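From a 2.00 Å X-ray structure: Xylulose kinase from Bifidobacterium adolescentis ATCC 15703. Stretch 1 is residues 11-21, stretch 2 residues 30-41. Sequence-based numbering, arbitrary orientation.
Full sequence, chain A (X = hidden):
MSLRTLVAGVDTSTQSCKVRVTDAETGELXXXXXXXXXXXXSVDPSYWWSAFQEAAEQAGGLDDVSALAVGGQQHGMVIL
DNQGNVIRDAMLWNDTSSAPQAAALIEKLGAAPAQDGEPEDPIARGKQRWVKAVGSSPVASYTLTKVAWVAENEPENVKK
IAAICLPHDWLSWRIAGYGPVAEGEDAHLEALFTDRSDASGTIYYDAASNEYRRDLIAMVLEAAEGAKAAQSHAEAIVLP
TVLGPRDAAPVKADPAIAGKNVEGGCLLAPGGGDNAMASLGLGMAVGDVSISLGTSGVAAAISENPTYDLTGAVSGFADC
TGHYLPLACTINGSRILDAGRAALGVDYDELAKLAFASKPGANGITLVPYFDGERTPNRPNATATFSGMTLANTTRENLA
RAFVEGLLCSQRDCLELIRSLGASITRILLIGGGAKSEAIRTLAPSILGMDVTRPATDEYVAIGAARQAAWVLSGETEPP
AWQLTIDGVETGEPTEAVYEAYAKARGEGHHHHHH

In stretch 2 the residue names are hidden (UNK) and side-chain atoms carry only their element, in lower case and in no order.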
# COMPACT_ATOMS: atom_id res chain seq x y z
N ASP A 11 1.20 -14.06 1.90
CA ASP A 11 1.09 -12.69 2.39
C ASP A 11 2.20 -12.45 3.42
O ASP A 11 2.10 -12.86 4.58
CB ASP A 11 -0.29 -12.46 2.99
CG ASP A 11 -0.39 -11.15 3.76
OD1 ASP A 11 0.53 -10.31 3.66
OD2 ASP A 11 -1.40 -10.96 4.47
N THR A 12 3.29 -11.82 2.99
CA THR A 12 4.34 -11.48 3.94
C THR A 12 4.18 -10.01 4.34
O THR A 12 4.51 -9.10 3.58
CB THR A 12 5.74 -11.82 3.37
OG1 THR A 12 6.74 -11.58 4.37
CG2 THR A 12 6.06 -10.99 2.10
N SER A 13 3.60 -9.79 5.51
CA SER A 13 3.31 -8.44 6.00
C SER A 13 4.34 -8.06 7.05
O SER A 13 5.18 -8.87 7.41
CB SER A 13 1.91 -8.39 6.61
OG SER A 13 1.85 -9.20 7.79
N THR A 14 4.28 -6.83 7.55
CA THR A 14 5.19 -6.42 8.59
C THR A 14 5.15 -7.43 9.75
O THR A 14 6.18 -7.88 10.24
CB THR A 14 4.88 -5.00 9.07
OG1 THR A 14 4.89 -4.12 7.93
CG2 THR A 14 5.92 -4.53 10.08
N GLN A 15 3.94 -7.81 10.15
CA GLN A 15 3.77 -8.57 11.38
C GLN A 15 3.95 -10.07 11.28
O GLN A 15 4.37 -10.71 12.25
CB GLN A 15 2.44 -8.22 12.05
CG GLN A 15 2.50 -6.87 12.74
CD GLN A 15 1.12 -6.35 13.10
OE1 GLN A 15 0.81 -6.15 14.28
NE2 GLN A 15 0.29 -6.12 12.09
N SER A 16 3.66 -10.64 10.11
CA SER A 16 3.65 -12.08 9.97
C SER A 16 3.68 -12.55 8.51
O SER A 16 3.53 -11.76 7.57
CB SER A 16 2.40 -12.66 10.64
OG SER A 16 1.24 -12.36 9.88
N CYS A 17 3.85 -13.86 8.34
CA CYS A 17 3.71 -14.49 7.05
C CYS A 17 2.48 -15.41 7.06
O CYS A 17 2.31 -16.21 7.97
CB CYS A 17 4.95 -15.30 6.70
SG CYS A 17 5.07 -15.69 4.94
N LYS A 18 1.63 -15.30 6.05
CA LYS A 18 0.49 -16.21 5.92
C LYS A 18 0.62 -16.98 4.62
O LYS A 18 1.08 -16.43 3.62
CB LYS A 18 -0.82 -15.43 5.94
CG LYS A 18 -1.12 -14.82 7.31
CD LYS A 18 -2.15 -13.73 7.19
CE LYS A 18 -2.50 -13.18 8.57
NZ LYS A 18 -3.25 -11.91 8.39
N VAL A 19 0.23 -18.25 4.64
CA VAL A 19 0.23 -19.08 3.43
C VAL A 19 -1.15 -19.69 3.21
O VAL A 19 -1.63 -20.47 4.03
CB VAL A 19 1.28 -20.20 3.50
CG1 VAL A 19 1.17 -21.09 2.27
CG2 VAL A 19 2.70 -19.63 3.60
N ARG A 20 -1.80 -19.31 2.12
CA ARG A 20 -3.13 -19.80 1.85
C ARG A 20 -3.16 -20.74 0.63
O ARG A 20 -3.24 -20.31 -0.52
CB ARG A 20 -4.09 -18.64 1.65
CG ARG A 20 -5.57 -19.03 1.70
CD ARG A 20 -6.36 -17.84 1.24
NE ARG A 20 -7.80 -17.90 1.46
CZ ARG A 20 -8.68 -18.40 0.60
NH1 ARG A 20 -8.26 -18.95 -0.53
NH2 ARG A 20 -9.98 -18.37 0.88
N VAL A 21 -3.10 -22.04 0.90
CA VAL A 21 -3.24 -23.00 -0.19
C VAL A 21 -4.70 -22.97 -0.65
O VAL A 21 -5.63 -23.14 0.16
CB VAL A 21 -2.82 -24.40 0.26
CG1 VAL A 21 -2.96 -25.40 -0.90
CG2 VAL A 21 -1.39 -24.38 0.80
N UNK A 30 -8.11 -24.27 1.18
CA UNK A 30 -7.86 -25.71 1.29
C UNK A 30 -7.00 -25.94 2.53
O UNK A 30 -7.38 -26.72 3.40
c UNK A 30 -8.13 -26.05 -1.18
c UNK A 30 -6.84 -27.74 0.14
c UNK A 30 -7.19 -26.26 0.01
N UNK A 31 -5.88 -25.24 2.63
CA UNK A 31 -5.08 -25.26 3.87
C UNK A 31 -4.57 -23.85 4.18
O UNK A 31 -4.54 -22.99 3.30
n UNK A 31 -0.83 -28.35 0.37
c UNK A 31 -1.89 -28.70 1.08
n UNK A 31 -2.02 -28.27 2.33
c UNK A 31 -3.90 -26.22 3.75
c UNK A 31 -4.27 -27.57 3.14
c UNK A 31 -3.14 -28.58 3.22
n UNK A 31 -2.82 -29.48 0.51
N UNK A 32 -4.17 -23.63 5.42
CA UNK A 32 -3.69 -22.30 5.85
C UNK A 32 -2.62 -22.45 6.91
O UNK A 32 -2.61 -23.44 7.66
c UNK A 32 -3.88 -18.35 8.32
c UNK A 32 -4.86 -21.47 6.38
c UNK A 32 -4.21 -17.74 6.02
c UNK A 32 -3.89 -17.39 7.32
c UNK A 32 -4.20 -19.66 8.01
c UNK A 32 -4.50 -20.04 6.71
c UNK A 32 -4.52 -19.07 5.72
N UNK A 33 -1.71 -21.48 6.97
CA UNK A 33 -0.65 -21.49 7.96
C UNK A 33 -0.10 -20.08 8.14
O UNK A 33 -0.20 -19.25 7.24
N UNK A 34 0.49 -19.82 9.30
CA UNK A 34 0.89 -18.46 9.65
C UNK A 34 2.00 -18.49 10.69
O UNK A 34 2.04 -19.38 11.55
c UNK A 34 -0.03 -16.28 10.73
c UNK A 34 -1.28 -15.55 11.22
n UNK A 34 -2.43 -15.88 10.64
c UNK A 34 -0.34 -17.68 10.18
o UNK A 34 -1.20 -14.69 12.10
N UNK A 35 2.92 -17.53 10.60
CA UNK A 35 4.01 -17.41 11.56
C UNK A 35 4.35 -15.94 11.76
O UNK A 35 4.12 -15.12 10.88
c UNK A 35 5.23 -18.17 11.09
N UNK A 36 4.92 -15.62 12.92
CA UNK A 36 5.17 -14.24 13.32
C UNK A 36 6.51 -13.70 12.86
O UNK A 36 7.50 -14.43 12.81
c UNK A 36 5.13 -14.11 14.86
c UNK A 36 1.76 -13.16 16.38
n UNK A 36 1.06 -11.84 16.49
c UNK A 36 2.91 -13.09 15.38
c UNK A 36 3.78 -14.34 15.48
N UNK A 37 6.54 -12.41 12.53
CA UNK A 37 7.78 -11.67 12.34
C UNK A 37 8.12 -10.93 13.63
O UNK A 37 7.22 -10.59 14.39
c UNK A 37 7.84 -12.45 9.36
n UNK A 37 6.88 -10.57 8.80
c UNK A 37 6.89 -11.35 7.73
n UNK A 37 7.47 -12.49 8.05
c UNK A 37 7.63 -10.64 11.21
c UNK A 37 7.48 -11.24 9.85
N UNK A 38 9.41 -10.66 13.86
CA UNK A 38 9.81 -9.80 14.99
C UNK A 38 9.20 -8.40 14.86
O UNK A 38 8.90 -7.96 13.75
c UNK A 38 10.56 -11.06 13.03
c UNK A 38 11.34 -9.70 14.84
c UNK A 38 11.73 -10.84 13.92
N UNK A 39 8.98 -7.72 15.97
CA UNK A 39 8.53 -6.34 15.92
C UNK A 39 9.67 -5.43 15.46
O UNK A 39 10.85 -5.81 15.52
c UNK A 39 8.02 -5.89 17.29
o UNK A 39 7.14 -7.32 19.00
c UNK A 39 7.00 -6.84 17.87
n UNK A 39 5.95 -7.13 17.10
N UNK A 40 9.33 -4.23 15.02
CA UNK A 40 10.35 -3.31 14.56
C UNK A 40 10.05 -2.73 13.19
O UNK A 40 9.37 -3.35 12.36
N UNK A 41 10.58 -1.53 12.95
CA UNK A 41 10.37 -0.81 11.70
C UNK A 41 11.55 -1.06 10.76
O UNK A 41 11.60 -0.54 9.64
o UNK A 41 11.42 1.18 12.60
c UNK A 41 9.03 0.95 12.85
c UNK A 41 10.23 0.70 11.96
O HOH W 1 7.50 -13.79 5.53
O HOH W 2 6.34 -7.11 13.08
O HOH W 3 1.10 -8.75 15.13

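Position 30 carries three carbons, one bearing the other two. Its N donates to Val21 O (2.9 Å), and its CB lies 4.4 Å from Val21 CG1. This is Val30, a beta-branched residue at home in a strand.

Position 31 has three carbons, a nitrogen, then a carbon bearing two more nitrogens. This flat end lays one face over Val21 CG1, with a terminal nitrogen 3.9 Å from that methyl. It is Arg31, whose guanidinium nitrogens find hydrogen bonds elsewhere in the structure. A flat charged group can thus cover an apolar neighbor without losing its polar partners.

At position 32, one carbon leads to a six-carbon ring. The ring's edge meets Arg20 CB, one ring carbon lying 4.1 Å from it, and another reaches Lys18 CG at 3.8 Å. This is Phe32; a broad ring suits these aliphatic stems.

Position 33 has no side-chain atoms. Its backbone pairs with Val19 twice: Val19 N to its O is 2.8 Å, and its N to Val19 O is 3.1 Å. It is Gly33.

Position 34 shows three carbons, the third carrying one oxygen and one nitrogen. Extended beside Lys18, it brings its nitrogen to 3.4 Å from Lys18 CE, a contact with the aliphatic part of the lysine. The chain is one carbon longer than asparagine's, hence Gln34.

Position 35 has a single carbon. Its O accepts from Cys17 N (2.8 Å), and its N donates to Cys17 O (3.0 Å). This is Ala35, a small residue in a buried place.

Position 36 has four carbons in a row ending in nitrogen, which a water weakly links to Gln15 OE1. It is Lys36; exposed, it can keep its charge in solvent.

Position 37 has one carbon and a five-membered ring of three carbons and two nitrogens. One ring nitrogen donates to Thr14 O (3.1 Å) and weakly to Ser13 O (2.8 Å), while a water bridges the other to Thr12 OG1. This is His37, whose two ring nitrogens let one flat side chain serve both sites.

At position 38 three carbons close onto the backbone N, and a water joins its O to Thr14 O: Pro38.

Position 39, two carbons with the second carrying oxygen and nitrogen, is exposed Asn39. Position 40, without a side chain, is Gly40: at its backbone angles a CB would jam against the preceding carbonyl. Position 41, one carbon bearing an oxygen and a carbon, is Thr41, pointing away.

The contact is an antiparallel ladder. Cys17, Val19 and Val21 exchange backbone hydrogen bonds with Ala35, Gly33 and Arg31, though the one from Val21 N to Arg31 O is weak. The side chains of Cys17, Val19, Val21, Arg31 and Ala35 lie on one face, those of Ser16, Lys18, Arg20, Phe32, Gln34 and Lys36 on the other. Beyond the ladder, His37 ties down the turn.

Stretch 2 30-41: VRFGQAKHPNGT
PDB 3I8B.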